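Local coordinates for PlaB phospholipase (Legionella pneumophila, PDB 6ZTI), which probably hydrolyses phospholipids as an alpha/beta hydrolase linked to Legionella virulence, with its activity controlled by tetramerization on binding NAD(H), at residues Trp24-Thr29 against Leu57-Phe63; Ser62-Thr68 against Glu157-Val162; Asp357-Thr363 against Gly414-Tyr420; Leu428-Leu434 against Leu459-Asp464. All coordinates share one frame; numbering follows the deposited sequence.

In the fold
The four contacts show one chain dividing its labour between two domains. Contacts 1 and 2 adjoin in the hydrolase domain, sharing Ser62 and Phe63, both partly buried. Contact 1, beside the outermost strand within the chain, has no clear hydrogen bond across it, only a serine hydroxyl close to backbone nitrogens; contact 2, at a helix start, has two, to a backbone oxygen and a carboxylate. Contacts 3 and 4 are antiparallel ladders in the mixed sheet, where strands 412-419 and 429-439 are neighbours. Contact 4 is the more buried and relies on arginines and tyrosines, whereas contact 3 offers a strand edge to the dinucleotide. Contacts 1 and 4, centres about 48 Å apart, both meet the second subunit.

Contact 1 (Trp24-Thr29 against Leu57-Phe63); sequences WSVTHT and LGRYISF
The backbones of the two segments draw closest at Trp24 and Ser62, whose CA atoms are 5.4 Å apart, and diverge to 7.1 Å between the CA atoms of Thr29 and Arg59. Ser62 fills the near end. Its CB packs 3.9 Å from Trp24 CA, and with OG placed between the backbone N and the carbonyl carbon (chi1 47°) the hydroxyl faces the bend at Ser25, 3.1 Å from Ser25 N and 3.4 Å from Val26 N. Phe63 follows with a ring that presents its edge to the same bend, Val26 O lying close to the ring plane, 3.8 Å from Phe63 CE2. Thr27 runs at about a right angle to this aromatic side chain, while Ile61 CG2 lies over the rim of one ring face.

In the alpha/beta hydrolase fold this is a loop leaving strand 16-21 and crossing beside strand 55-60, the outermost strand of the parallel sheet within the chain. Residues 57-60 also pair with an antiparallel strand of the second subunit, which carries the sheet across the interface. At the far end the methyl of Thr29, CG2, rests 4.1 Å from Gly58 O, and its hydroxyl OG1 bonds to Ala477 N of the second subunit. Tyr60 stacks on His22 and bonds to that residue's carbonyl oxygen.

Contact 2 (Ser62-Thr68 against Glu157-Val162); sequences SFDDTVT and EPGKCV
Asp65 swings its CG beside its own backbone N and opposite its carbonyl carbon (chi1 -78°), which carries the carboxylate across to Lys160; with SG likewise anti to the carbonyl carbon, Cys161 places SG 3.3 Å from Asp65 O. Asp65 OD1 takes the N-H of Lys160 at 2.8 Å, met on its anti side and 28° out of the carboxylate plane, with a bent N-H angle of 145°. That nitrogen belongs to the first turn of helix 160-166, right after Gly159 at the N-cap position. Gly159 itself gives its N-H to Ser62 O at 3.0 Å, and its CA sits 3.3 Å from Asp65 OD1, close packing at a point where a side chain would run into Asp64 O. Further along, Cys161 CB presses against Val67 O at 3.3 Å and against the methyl of Thr68.

The loop is shaped by a type I turn from Asp64 to Val67. Thr66 N donates to Asp64 OD1 at 2.6 Å, an Asx turn, and Thr66 OG1 donates to the same oxygen from above the carboxylate plane. Asp64 OD2 bonds to Leu428 N of the second subunit. A carboxylate set against the opening turn of a helix, with Lys143 as a distant and weak ion-pair partner, would probably favour an ionised Asp65.

Contact 3 (Asp357-Thr363 against Gly414-Tyr420); sequences DYDLYLT and GFRVKAY. With SND (thionicotinamide-adenine-dinucleotide), chain O.
Leu360 and Val417 face one another as a non-hydrogen-bonded antiparallel pair. Leu360 CB lies 3.6 Å from N1A of the adenine of thionicotinamide-adenine-dinucleotide. Its CG, anti to the backbone N (chi1 -169°), meets Val417 CG2 at 4.1 Å, and CD1 touches that same methyl. On this face Leu362 and Phe415 lie side by side, Leu362 CD1 meeting Phe415 CE1 near the ring plane.

In the mixed sheet of the second domain, strand 358-364 bonds to strand 412-419 through the pairs Asp359-Lys418, Tyr361-Arg416 and Thr363-Gly414. Leu360, lying between, turns its N and O away from that strand to the adenine: Leu360 N donates to N1A at 3.0 Å, and N6A to Leu360 O at 2.8 Å, nearly straight at 174°. Leu362 O receives N6A of another dinucleotide. Arg145 and Asn209 of the third subunit also bond to the first, consistent with ligand-mediated tetramerization. Asp359 lies on the reverse face; Tyr420 OH donates to its OD2, at a doubtfully short length, and accepts from Lys418 NZ in one of its two conformers.

Contact 4 (Leu428-Leu434 against Leu459-Asp464); sequences LAYYRLL and LQRRVD
Tyr431 OH is gripped by two groups: Arg461 NH1, which reaches it at 3.0 Å, and Asp349 OD2. The hydroxyl lies in the Arg461 guanidinium plane, while Ala429 CB sits over one face of that group, 3.4 Å from NH2; Arg461 NH2 goes on to a salt bridge with Asp71 of the second subunit.

Tyr430 and Arg462 exchange backbone hydrogen bonds as an antiparallel pair. On the other face of the sheet, Arg462 lays its CB over the Tyr430 ring in a CH-pi contact, 3.9 Å from the centroid. A bend at chi3 (62°) then returns NE to Tyr430 OH for a weak bond of 3.3 Å. Its guanidinium stacks on that of Arg432, planes 24° apart, and Asp240 O accepts from both, weakly from Arg432, which probably eases the like charges. A water joins Tyr430 OH to Asp464 OD2.

Strand 429-439 runs between strands 412-419 and 452-463 in the mixed sheet, Ala419 of the former touching Tyr431 and Leu459, while Gln237 of strand 231-238 packs on Leu434 and Leu459.

Contact 1 (Trp24-Thr29 against Leu57-Phe63)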
# COMPACT_ATOMS: atom_id res chain seq x y z
N TRP B 24 -10.75 -20.48 -17.60
CA TRP B 24 -11.17 -19.42 -16.71
C TRP B 24 -12.02 -18.39 -17.44
O TRP B 24 -11.95 -18.24 -18.66
CB TRP B 24 -9.96 -18.73 -16.06
CG TRP B 24 -8.89 -18.19 -16.99
CD1 TRP B 24 -8.17 -18.88 -17.94
CD2 TRP B 24 -8.37 -16.85 -17.01
NE1 TRP B 24 -7.27 -18.04 -18.55
CE2 TRP B 24 -7.36 -16.80 -18.00
CE3 TRP B 24 -8.66 -15.69 -16.29
CZ2 TRP B 24 -6.66 -15.63 -18.29
CZ3 TRP B 24 -7.96 -14.53 -16.58
CH2 TRP B 24 -6.97 -14.51 -17.57
N SER B 25 -12.85 -17.69 -16.67
CA SER B 25 -13.79 -16.68 -17.14
C SER B 25 -14.89 -17.25 -18.03
O SER B 25 -15.60 -16.48 -18.68
CB SER B 25 -13.06 -15.55 -17.89
OG SER B 25 -12.32 -14.75 -16.98
N VAL B 26 -15.07 -18.57 -18.04
CA VAL B 26 -16.08 -19.21 -18.87
C VAL B 26 -17.44 -19.13 -18.19
O VAL B 26 -17.57 -19.38 -16.99
CB VAL B 26 -15.68 -20.67 -19.15
CG1 VAL B 26 -16.81 -21.43 -19.78
CG2 VAL B 26 -14.46 -20.71 -20.05
N THR B 27 -18.48 -18.80 -18.97
CA THR B 27 -19.84 -18.74 -18.44
C THR B 27 -20.83 -19.58 -19.25
O THR B 27 -22.04 -19.45 -19.03
CB THR B 27 -20.35 -17.30 -18.39
OG1 THR B 27 -20.42 -16.75 -19.71
CG2 THR B 27 -19.44 -16.44 -17.52
N HIS B 28 -20.36 -20.44 -20.14
CA HIS B 28 -21.25 -21.18 -21.03
C HIS B 28 -20.48 -22.38 -21.57
O HIS B 28 -19.33 -22.24 -21.99
CB HIS B 28 -21.72 -20.27 -22.17
CG HIS B 28 -22.94 -20.76 -22.88
ND1 HIS B 28 -23.04 -22.04 -23.40
CD2 HIS B 28 -24.10 -20.14 -23.18
CE1 HIS B 28 -24.22 -22.18 -23.97
NE2 HIS B 28 -24.88 -21.05 -23.86
N THR B 29 -21.11 -23.56 -21.54
CA THR B 29 -20.44 -24.80 -21.93
C THR B 29 -20.28 -24.93 -23.44
O THR B 29 -19.68 -25.92 -23.89
CB THR B 29 -21.19 -26.02 -21.38
OG1 THR B 29 -22.59 -25.89 -21.62
CG2 THR B 29 -20.94 -26.18 -19.87
N LEU B 57 -20.00 -33.07 -19.53
CA LEU B 57 -19.55 -31.69 -19.57
C LEU B 57 -19.32 -31.23 -18.14
O LEU B 57 -20.23 -31.26 -17.31
CB LEU B 57 -20.57 -30.81 -20.29
CG LEU B 57 -20.94 -31.22 -21.71
CD1 LEU B 57 -21.79 -30.12 -22.34
CD2 LEU B 57 -19.71 -31.51 -22.55
N GLY B 58 -18.08 -30.84 -17.84
CA GLY B 58 -17.79 -30.19 -16.57
C GLY B 58 -18.15 -28.72 -16.62
O GLY B 58 -18.08 -28.08 -17.67
N ARG B 59 -18.62 -28.20 -15.49
CA ARG B 59 -18.83 -26.76 -15.33
C ARG B 59 -18.44 -26.38 -13.91
O ARG B 59 -18.96 -26.95 -12.94
CB ARG B 59 -20.28 -26.36 -15.65
CG ARG B 59 -21.35 -26.92 -14.72
CD ARG B 59 -22.75 -26.58 -15.24
NE ARG B 59 -23.78 -26.89 -14.26
CZ ARG B 59 -24.29 -28.10 -14.06
NH1 ARG B 59 -23.87 -29.13 -14.78
NH2 ARG B 59 -25.22 -28.28 -13.14
N TYR B 60 -17.51 -25.43 -13.80
CA TYR B 60 -17.05 -24.92 -12.52
C TYR B 60 -17.07 -23.40 -12.56
O TYR B 60 -17.22 -22.79 -13.61
CB TYR B 60 -15.65 -25.46 -12.16
CG TYR B 60 -14.51 -25.00 -13.04
CD1 TYR B 60 -13.85 -23.81 -12.80
CD2 TYR B 60 -14.06 -25.79 -14.10
CE1 TYR B 60 -12.80 -23.39 -13.60
CE2 TYR B 60 -13.00 -25.37 -14.91
CZ TYR B 60 -12.38 -24.18 -14.65
OH TYR B 60 -11.33 -23.76 -15.45
N ILE B 61 -16.94 -22.81 -11.38
CA ILE B 61 -17.12 -21.38 -11.19
C ILE B 61 -15.75 -20.72 -11.16
O ILE B 61 -14.97 -20.92 -10.22
CB ILE B 61 -17.91 -21.07 -9.91
CG1 ILE B 61 -19.23 -21.83 -9.90
CG2 ILE B 61 -18.13 -19.56 -9.80
CD1 ILE B 61 -20.15 -21.49 -11.04
N SER B 62 -15.47 -19.92 -12.18
CA SER B 62 -14.21 -19.21 -12.31
C SER B 62 -14.34 -17.72 -12.08
O SER B 62 -13.36 -16.99 -12.23
CB SER B 62 -13.62 -19.46 -13.71
OG SER B 62 -14.63 -19.28 -14.70
N PHE B 63 -15.54 -17.24 -11.74
CA PHE B 63 -15.79 -15.81 -11.62
C PHE B 63 -16.20 -15.41 -10.20
O PHE B 63 -16.84 -14.37 -10.02
CB PHE B 63 -16.86 -15.39 -12.63
CG PHE B 63 -18.02 -16.33 -12.69
CD1 PHE B 63 -19.03 -16.25 -11.75
CD2 PHE B 63 -18.10 -17.30 -13.68
CE1 PHE B 63 -20.11 -17.12 -11.79
CE2 PHE B 63 -19.18 -18.17 -13.73
CZ PHE B 63 -20.19 -18.08 -12.78

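Contact 2 (Ser62-Thr68 against Glu157-Val162)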
# COMPACT_ATOMS: atom_id res chain seq x y z
N SER B 62 -15.47 -19.92 -12.18
CA SER B 62 -14.21 -19.21 -12.31
C SER B 62 -14.34 -17.72 -12.08
O SER B 62 -13.36 -16.99 -12.23
CB SER B 62 -13.62 -19.46 -13.71
OG SER B 62 -14.63 -19.28 -14.70
N PHE B 63 -15.54 -17.24 -11.74
CA PHE B 63 -15.79 -15.81 -11.62
C PHE B 63 -16.20 -15.41 -10.20
O PHE B 63 -16.84 -14.37 -10.02
CB PHE B 63 -16.86 -15.39 -12.63
CG PHE B 63 -18.02 -16.33 -12.69
CD1 PHE B 63 -19.03 -16.25 -11.75
CD2 PHE B 63 -18.10 -17.30 -13.68
CE1 PHE B 63 -20.11 -17.12 -11.79
CE2 PHE B 63 -19.18 -18.17 -13.73
CZ PHE B 63 -20.19 -18.08 -12.78
N ASP B 64 -15.82 -16.19 -9.20
CA ASP B 64 -16.08 -15.88 -7.79
C ASP B 64 -14.75 -15.59 -7.11
O ASP B 64 -13.87 -16.45 -7.07
CB ASP B 64 -16.79 -17.05 -7.10
CG ASP B 64 -17.08 -16.79 -5.63
OD1 ASP B 64 -16.26 -16.15 -4.95
OD2 ASP B 64 -18.14 -17.24 -5.16
N ASP B 65 -14.63 -14.39 -6.54
CA ASP B 65 -13.36 -13.97 -5.96
C ASP B 65 -12.94 -14.78 -4.72
O ASP B 65 -11.78 -14.70 -4.33
CB ASP B 65 -13.41 -12.49 -5.59
CG ASP B 65 -13.25 -11.58 -6.80
OD1 ASP B 65 -12.63 -12.01 -7.80
OD2 ASP B 65 -13.74 -10.44 -6.74
N THR B 66 -13.85 -15.54 -4.11
CA THR B 66 -13.49 -16.32 -2.93
C THR B 66 -13.06 -17.74 -3.25
O THR B 66 -12.45 -18.39 -2.39
CB THR B 66 -14.67 -16.36 -1.94
OG1 THR B 66 -15.73 -17.14 -2.49
CG2 THR B 66 -15.18 -14.95 -1.67
N VAL B 67 -13.32 -18.22 -4.46
CA VAL B 67 -13.06 -19.61 -4.82
C VAL B 67 -11.60 -19.76 -5.24
O VAL B 67 -11.08 -18.95 -6.01
CB VAL B 67 -14.01 -20.07 -5.94
CG1 VAL B 67 -13.67 -21.47 -6.42
CG2 VAL B 67 -15.46 -19.99 -5.44
N THR B 68 -10.94 -20.79 -4.71
CA THR B 68 -9.54 -21.07 -4.99
C THR B 68 -9.41 -22.32 -5.86
O THR B 68 -10.34 -23.12 -6.01
CB THR B 68 -8.75 -21.26 -3.69
OG1 THR B 68 -9.12 -22.51 -3.09
CG2 THR B 68 -9.02 -20.12 -2.69
N GLU B 157 -14.25 -9.71 -14.14
CA GLU B 157 -14.74 -11.03 -14.52
C GLU B 157 -14.06 -12.15 -13.73
O GLU B 157 -14.70 -12.80 -12.90
CB GLU B 157 -14.57 -11.26 -16.03
CG GLU B 157 -14.83 -12.71 -16.47
CD GLU B 157 -16.28 -12.97 -16.90
OE1 GLU B 157 -16.50 -13.20 -18.11
OE2 GLU B 157 -17.18 -12.96 -16.03
N PRO B 158 -12.76 -12.37 -13.97
CA PRO B 158 -12.10 -13.54 -13.38
C PRO B 158 -11.92 -13.40 -11.88
O PRO B 158 -11.81 -12.30 -11.34
CB PRO B 158 -10.75 -13.59 -14.10
CG PRO B 158 -10.54 -12.23 -14.71
CD PRO B 158 -11.79 -11.41 -14.52
N GLY B 159 -11.90 -14.55 -11.21
CA GLY B 159 -11.81 -14.57 -9.76
C GLY B 159 -10.39 -14.31 -9.27
O GLY B 159 -9.41 -14.87 -9.78
N LYS B 160 -10.28 -13.47 -8.24
CA LYS B 160 -8.97 -12.99 -7.82
C LYS B 160 -8.09 -14.13 -7.35
O LYS B 160 -6.87 -14.12 -7.59
CB LYS B 160 -9.12 -11.94 -6.72
CG LYS B 160 -7.83 -11.15 -6.47
CD LYS B 160 -6.99 -11.77 -5.37
CE LYS B 160 -5.69 -11.02 -5.16
NZ LYS B 160 -4.88 -11.61 -4.04
N CYS B 161 -8.66 -15.12 -6.65
CA CYS B 161 -7.82 -16.18 -6.10
C CYS B 161 -7.27 -17.08 -7.19
O CYS B 161 -6.14 -17.57 -7.08
CB CYS B 161 -8.59 -16.99 -5.06
SG CYS B 161 -8.86 -16.07 -3.51
N VAL B 162 -8.04 -17.32 -8.25
CA VAL B 162 -7.50 -18.07 -9.37
C VAL B 162 -6.42 -17.27 -10.09
O VAL B 162 -5.47 -17.85 -10.63
CB VAL B 162 -8.63 -18.49 -10.32
CG1 VAL B 162 -8.03 -19.17 -11.57
CG2 VAL B 162 -9.61 -19.41 -9.61

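Contact 3 (Asp357-Thr363 against Gly414-Tyr420)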
# COMPACT_ATOMS: atom_id res chain seq x y z
N ASP B 357 15.36 -8.00 -2.65
CA ASP B 357 16.24 -6.92 -3.10
C ASP B 357 17.47 -7.53 -3.77
O ASP B 357 18.42 -7.93 -3.09
CB ASP B 357 16.66 -6.05 -1.93
CG ASP B 357 15.48 -5.49 -1.15
OD1 ASP B 357 14.58 -4.89 -1.78
OD2 ASP B 357 15.46 -5.67 0.09
N TYR B 358 17.47 -7.58 -5.10
CA TYR B 358 18.53 -8.26 -5.84
C TYR B 358 18.52 -7.81 -7.29
O TYR B 358 17.49 -7.38 -7.82
CB TYR B 358 18.36 -9.79 -5.77
CG TYR B 358 17.06 -10.20 -6.39
CD1 TYR B 358 15.91 -10.26 -5.62
CD2 TYR B 358 16.96 -10.47 -7.75
CE1 TYR B 358 14.69 -10.60 -6.18
CE2 TYR B 358 15.75 -10.81 -8.32
CZ TYR B 358 14.62 -10.87 -7.53
OH TYR B 358 13.42 -11.22 -8.09
N ASP B 359 19.69 -7.93 -7.92
CA ASP B 359 19.86 -7.80 -9.36
C ASP B 359 20.26 -9.16 -9.93
O ASP B 359 21.20 -9.78 -9.43
CB ASP B 359 20.94 -6.78 -9.72
CG ASP B 359 20.57 -5.35 -9.35
OD1 ASP B 359 19.40 -4.96 -9.56
OD2 ASP B 359 21.46 -4.62 -8.87
N LEU B 360 19.56 -9.60 -10.97
CA LEU B 360 19.79 -10.89 -11.60
C LEU B 360 20.22 -10.69 -13.05
O LEU B 360 19.50 -10.06 -13.84
CB LEU B 360 18.54 -11.76 -11.53
CG LEU B 360 18.74 -13.22 -11.91
CD1 LEU B 360 17.75 -14.07 -11.16
CD2 LEU B 360 18.59 -13.41 -13.43
N TYR B 361 21.34 -11.30 -13.41
CA TYR B 361 21.96 -11.12 -14.71
C TYR B 361 22.09 -12.46 -15.41
O TYR B 361 22.55 -13.43 -14.82
CB TYR B 361 23.35 -10.51 -14.61
CG TYR B 361 23.40 -9.17 -13.97
CD1 TYR B 361 23.58 -9.04 -12.60
CD2 TYR B 361 23.29 -8.02 -14.72
CE1 TYR B 361 23.64 -7.81 -12.01
CE2 TYR B 361 23.36 -6.78 -14.14
CZ TYR B 361 23.53 -6.69 -12.79
OH TYR B 361 23.58 -5.46 -12.19
N LEU B 362 21.68 -12.49 -16.67
CA LEU B 362 22.20 -13.46 -17.61
C LEU B 362 23.60 -13.05 -18.05
O LEU B 362 23.91 -11.86 -18.16
CB LEU B 362 21.28 -13.55 -18.84
CG LEU B 362 19.91 -14.22 -18.73
CD1 LEU B 362 19.99 -15.71 -18.95
CD2 LEU B 362 19.26 -13.94 -17.40
N THR B 363 24.46 -14.03 -18.30
CA THR B 363 25.81 -13.76 -18.75
C THR B 363 26.15 -14.69 -19.91
O THR B 363 25.61 -15.78 -20.03
CB THR B 363 26.83 -13.94 -17.65
OG1 THR B 363 26.77 -15.30 -17.19
CG2 THR B 363 26.54 -12.99 -16.48
N GLY B 414 25.38 -18.16 -18.47
CA GLY B 414 25.42 -18.21 -17.03
C GLY B 414 24.45 -17.24 -16.37
O GLY B 414 23.74 -16.48 -17.03
N PHE B 415 24.41 -17.32 -15.04
CA PHE B 415 23.66 -16.41 -14.19
C PHE B 415 24.60 -15.72 -13.22
O PHE B 415 25.56 -16.32 -12.73
CB PHE B 415 22.60 -17.12 -13.35
CG PHE B 415 21.63 -17.91 -14.13
CD1 PHE B 415 21.01 -17.39 -15.24
CD2 PHE B 415 21.30 -19.19 -13.73
CE1 PHE B 415 20.09 -18.12 -15.94
CE2 PHE B 415 20.38 -19.94 -14.44
CZ PHE B 415 19.79 -19.40 -15.55
N ARG B 416 24.29 -14.47 -12.89
CA ARG B 416 24.91 -13.78 -11.77
C ARG B 416 23.80 -13.13 -10.96
O ARG B 416 22.92 -12.46 -11.53
CB ARG B 416 25.94 -12.76 -12.25
CG ARG B 416 26.40 -11.83 -11.16
CD ARG B 416 27.57 -10.92 -11.58
NE ARG B 416 28.87 -11.55 -11.34
CZ ARG B 416 30.02 -10.90 -11.12
NH1 ARG B 416 30.04 -9.57 -11.10
NH2 ARG B 416 31.14 -11.58 -10.90
N VAL B 417 23.82 -13.36 -9.66
CA VAL B 417 22.82 -12.83 -8.74
C VAL B 417 23.55 -11.99 -7.71
O VAL B 417 24.45 -12.48 -7.02
CB VAL B 417 22.02 -13.93 -8.04
CG1 VAL B 417 21.06 -13.30 -7.04
CG2 VAL B 417 21.27 -14.75 -9.04
N LYS B 418 23.16 -10.72 -7.63
CA LYS B 418 23.67 -9.79 -6.63
C LYS B 418 22.50 -9.46 -5.71
O LYS B 418 21.56 -8.76 -6.12
CB LYS B 418 24.22 -8.54 -7.31
CG LYS B 418 24.91 -7.53 -6.41
CD LYS B 418 25.33 -6.31 -7.22
CE LYS B 418 25.88 -5.20 -6.35
NZ LYS B 418 25.61 -3.84 -6.90
N ALA B 419 22.53 -9.96 -4.48
CA ALA B 419 21.50 -9.66 -3.50
C ALA B 419 22.00 -8.57 -2.57
O ALA B 419 23.21 -8.37 -2.42
CB ALA B 419 21.10 -10.91 -2.71
N TYR B 420 21.07 -7.82 -1.99
CA TYR B 420 21.42 -6.70 -1.13
C TYR B 420 20.84 -6.92 0.26
O TYR B 420 19.78 -7.55 0.39
CB TYR B 420 20.92 -5.36 -1.69
CG TYR B 420 21.43 -5.09 -3.07
CD1 TYR B 420 22.62 -4.41 -3.27
CD2 TYR B 420 20.75 -5.56 -4.19
CE1 TYR B 420 23.10 -4.19 -4.54
CE2 TYR B 420 21.22 -5.35 -5.44
CZ TYR B 420 22.39 -4.67 -5.62
OH TYR B 420 22.84 -4.47 -6.90
PA SND O . 9.57 -4.11 -14.98
O1A SND O . 8.16 -4.47 -15.25
O2A SND O . 10.54 -4.35 -16.12
O5B SND O . 10.19 -4.88 -13.68
C5B SND O . 9.33 -5.07 -12.54
C4B SND O . 10.16 -5.34 -11.32
O4B SND O . 11.00 -6.49 -11.54
C3B SND O . 11.10 -4.21 -10.90
O3B SND O . 11.14 -4.10 -9.48
C2B SND O . 12.43 -4.65 -11.48
O2B SND O . 13.55 -4.12 -10.80
C1B SND O . 12.34 -6.15 -11.25
N9A SND O . 13.21 -6.93 -12.12
C8A SND O . 13.06 -7.12 -13.47
N7A SND O . 14.07 -7.74 -14.04
C5A SND O . 14.94 -7.97 -12.99
C6A SND O . 16.23 -8.53 -12.94
N6A SND O . 16.85 -9.06 -14.00
N1A SND O . 16.86 -8.55 -11.75
C2A SND O . 16.22 -8.07 -10.67
N3A SND O . 15.00 -7.54 -10.59
C4A SND O . 14.42 -7.49 -11.80
O3 SND O . 9.68 -2.57 -14.59
PN SND O . 10.79 -1.57 -14.03
O1N SND O . 12.14 -2.07 -14.40
O2N SND O . 10.49 -1.32 -12.60
O5D SND O . 10.40 -0.30 -14.93
C5D SND O . 9.41 0.65 -14.48
C4D SND O . 8.60 1.19 -15.64
O4D SND O . 9.49 1.66 -16.69
C3D SND O . 7.65 0.21 -16.33
O3D SND O . 6.54 0.91 -16.89
C2D SND O . 8.55 -0.36 -17.43
O2D SND O . 7.81 -0.92 -18.51
C1D SND O . 9.28 0.90 -17.86
N1N SND O . 10.64 0.55 -18.45
C2N SND O . 11.66 0.36 -17.59
C3N SND O . 12.92 0.10 -18.07
C7N SND O . 14.07 -0.00 -17.13
S7N SND O . 15.48 0.84 -17.41
N7N SND O . 13.90 -0.73 -16.04
C4N SND O . 13.12 0.03 -19.44
C5N SND O . 12.05 0.21 -20.30
C6N SND O . 10.80 0.47 -19.78
O HOH W 1 27.85 -16.04 -14.86

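Contact 4 (Leu428-Leu434 against Leu459-Asp464)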
# COMPACT_ATOMS: atom_id res chain seq x y z
N LEU B 428 25.11 -5.55 8.73
CA LEU B 428 25.77 -6.63 9.44
C LEU B 428 25.27 -8.01 9.02
O LEU B 428 25.93 -9.01 9.31
CB LEU B 428 25.60 -6.42 10.95
CG LEU B 428 26.38 -5.21 11.46
CD1 LEU B 428 26.02 -4.89 12.89
CD2 LEU B 428 27.89 -5.44 11.34
N ALA B 429 24.11 -8.08 8.35
CA ALA B 429 23.63 -9.28 7.68
C ALA B 429 23.59 -8.98 6.19
O ALA B 429 22.95 -8.01 5.77
CB ALA B 429 22.24 -9.67 8.20
N TYR B 430 24.27 -9.79 5.39
CA TYR B 430 24.47 -9.47 3.98
C TYR B 430 24.69 -10.75 3.19
O TYR B 430 24.80 -11.84 3.75
CB TYR B 430 25.65 -8.50 3.80
CG TYR B 430 26.94 -9.11 4.24
CD1 TYR B 430 27.27 -9.16 5.59
CD2 TYR B 430 27.81 -9.66 3.33
CE1 TYR B 430 28.45 -9.74 6.01
CE2 TYR B 430 29.00 -10.24 3.75
CZ TYR B 430 29.31 -10.27 5.09
OH TYR B 430 30.49 -10.85 5.50
N TYR B 431 24.80 -10.60 1.87
CA TYR B 431 24.88 -11.71 0.94
C TYR B 431 26.05 -11.51 -0.01
O TYR B 431 26.30 -10.39 -0.47
CB TYR B 431 23.59 -11.85 0.11
CG TYR B 431 22.38 -12.12 0.95
CD1 TYR B 431 22.07 -13.41 1.36
CD2 TYR B 431 21.55 -11.10 1.35
CE1 TYR B 431 20.97 -13.67 2.16
CE2 TYR B 431 20.46 -11.34 2.14
CZ TYR B 431 20.17 -12.62 2.54
OH TYR B 431 19.07 -12.85 3.33
N ARG B 432 26.74 -12.60 -0.32
CA ARG B 432 27.82 -12.61 -1.29
C ARG B 432 27.25 -12.94 -2.67
O ARG B 432 26.37 -13.79 -2.79
CB ARG B 432 28.88 -13.63 -0.91
CG ARG B 432 30.19 -13.45 -1.61
CD ARG B 432 31.22 -14.46 -1.13
NE ARG B 432 32.16 -13.89 -0.16
CZ ARG B 432 33.06 -14.60 0.51
NH1 ARG B 432 33.15 -15.91 0.33
NH2 ARG B 432 33.87 -13.99 1.37
N LEU B 433 27.77 -12.27 -3.69
CA LEU B 433 27.35 -12.51 -5.07
C LEU B 433 27.47 -13.99 -5.44
O LEU B 433 28.37 -14.69 -4.97
CB LEU B 433 28.22 -11.64 -5.97
CG LEU B 433 28.23 -11.68 -7.48
CD1 LEU B 433 28.96 -10.43 -7.98
CD2 LEU B 433 28.91 -12.93 -7.99
N LEU B 434 26.55 -14.47 -6.27
CA LEU B 434 26.61 -15.83 -6.79
C LEU B 434 26.77 -15.78 -8.30
O LEU B 434 26.08 -15.01 -8.97
CB LEU B 434 25.37 -16.63 -6.41
CG LEU B 434 25.29 -18.06 -6.94
CD1 LEU B 434 24.55 -18.94 -5.96
CD2 LEU B 434 24.61 -18.13 -8.28
N LEU B 459 21.02 -18.44 -1.53
CA LEU B 459 22.23 -17.77 -1.07
C LEU B 459 22.45 -17.99 0.42
O LEU B 459 21.50 -18.24 1.18
CB LEU B 459 22.14 -16.26 -1.33
CG LEU B 459 21.87 -15.80 -2.77
CD1 LEU B 459 21.99 -14.31 -2.87
CD2 LEU B 459 22.85 -16.46 -3.72
N GLN B 460 23.71 -17.90 0.84
CA GLN B 460 24.06 -18.00 2.25
C GLN B 460 23.89 -16.63 2.90
O GLN B 460 24.40 -15.63 2.40
CB GLN B 460 25.50 -18.47 2.43
CG GLN B 460 25.73 -19.95 2.17
CD GLN B 460 27.17 -20.35 2.40
OE1 GLN B 460 28.09 -19.59 2.10
NE2 GLN B 460 27.37 -21.54 2.96
N ARG B 461 23.15 -16.59 4.00
CA ARG B 461 23.01 -15.37 4.77
C ARG B 461 24.24 -15.24 5.67
O ARG B 461 24.48 -16.08 6.54
CB ARG B 461 21.71 -15.39 5.57
CG ARG B 461 21.41 -14.09 6.30
CD ARG B 461 20.06 -14.16 6.97
NE ARG B 461 19.78 -13.00 7.80
CZ ARG B 461 19.30 -11.84 7.34
NH1 ARG B 461 19.06 -11.67 6.05
NH2 ARG B 461 19.06 -10.85 8.18
N ARG B 462 25.05 -14.22 5.41
CA ARG B 462 26.27 -14.00 6.18
C ARG B 462 25.96 -13.01 7.29
O ARG B 462 25.37 -11.96 7.04
CB ARG B 462 27.37 -13.46 5.27
CG ARG B 462 27.64 -14.35 4.04
CD ARG B 462 28.67 -13.72 3.13
NE ARG B 462 29.97 -13.56 3.78
CZ ARG B 462 30.94 -14.47 3.76
NH1 ARG B 462 30.77 -15.62 3.12
NH2 ARG B 462 32.08 -14.22 4.38
N VAL B 463 26.36 -13.34 8.51
CA VAL B 463 26.12 -12.50 9.68
C VAL B 463 27.47 -12.20 10.31
O VAL B 463 28.20 -13.11 10.71
CB VAL B 463 25.17 -13.16 10.69
CG1 VAL B 463 24.91 -12.24 11.88
CG2 VAL B 463 23.86 -13.53 10.01
N ASP B 464 27.80 -10.91 10.39
CA ASP B 464 29.07 -10.50 10.97
C ASP B 464 29.08 -10.75 12.48
O ASP B 464 28.07 -10.60 13.18
CB ASP B 464 29.32 -9.03 10.69
CG ASP B 464 30.75 -8.63 10.91
OD1 ASP B 464 31.16 -8.47 12.09
OD2 ASP B 464 31.48 -8.49 9.90
O HOH W 2 30.73 -10.03 8.14
O HOH W 3 26.23 -15.10 0.61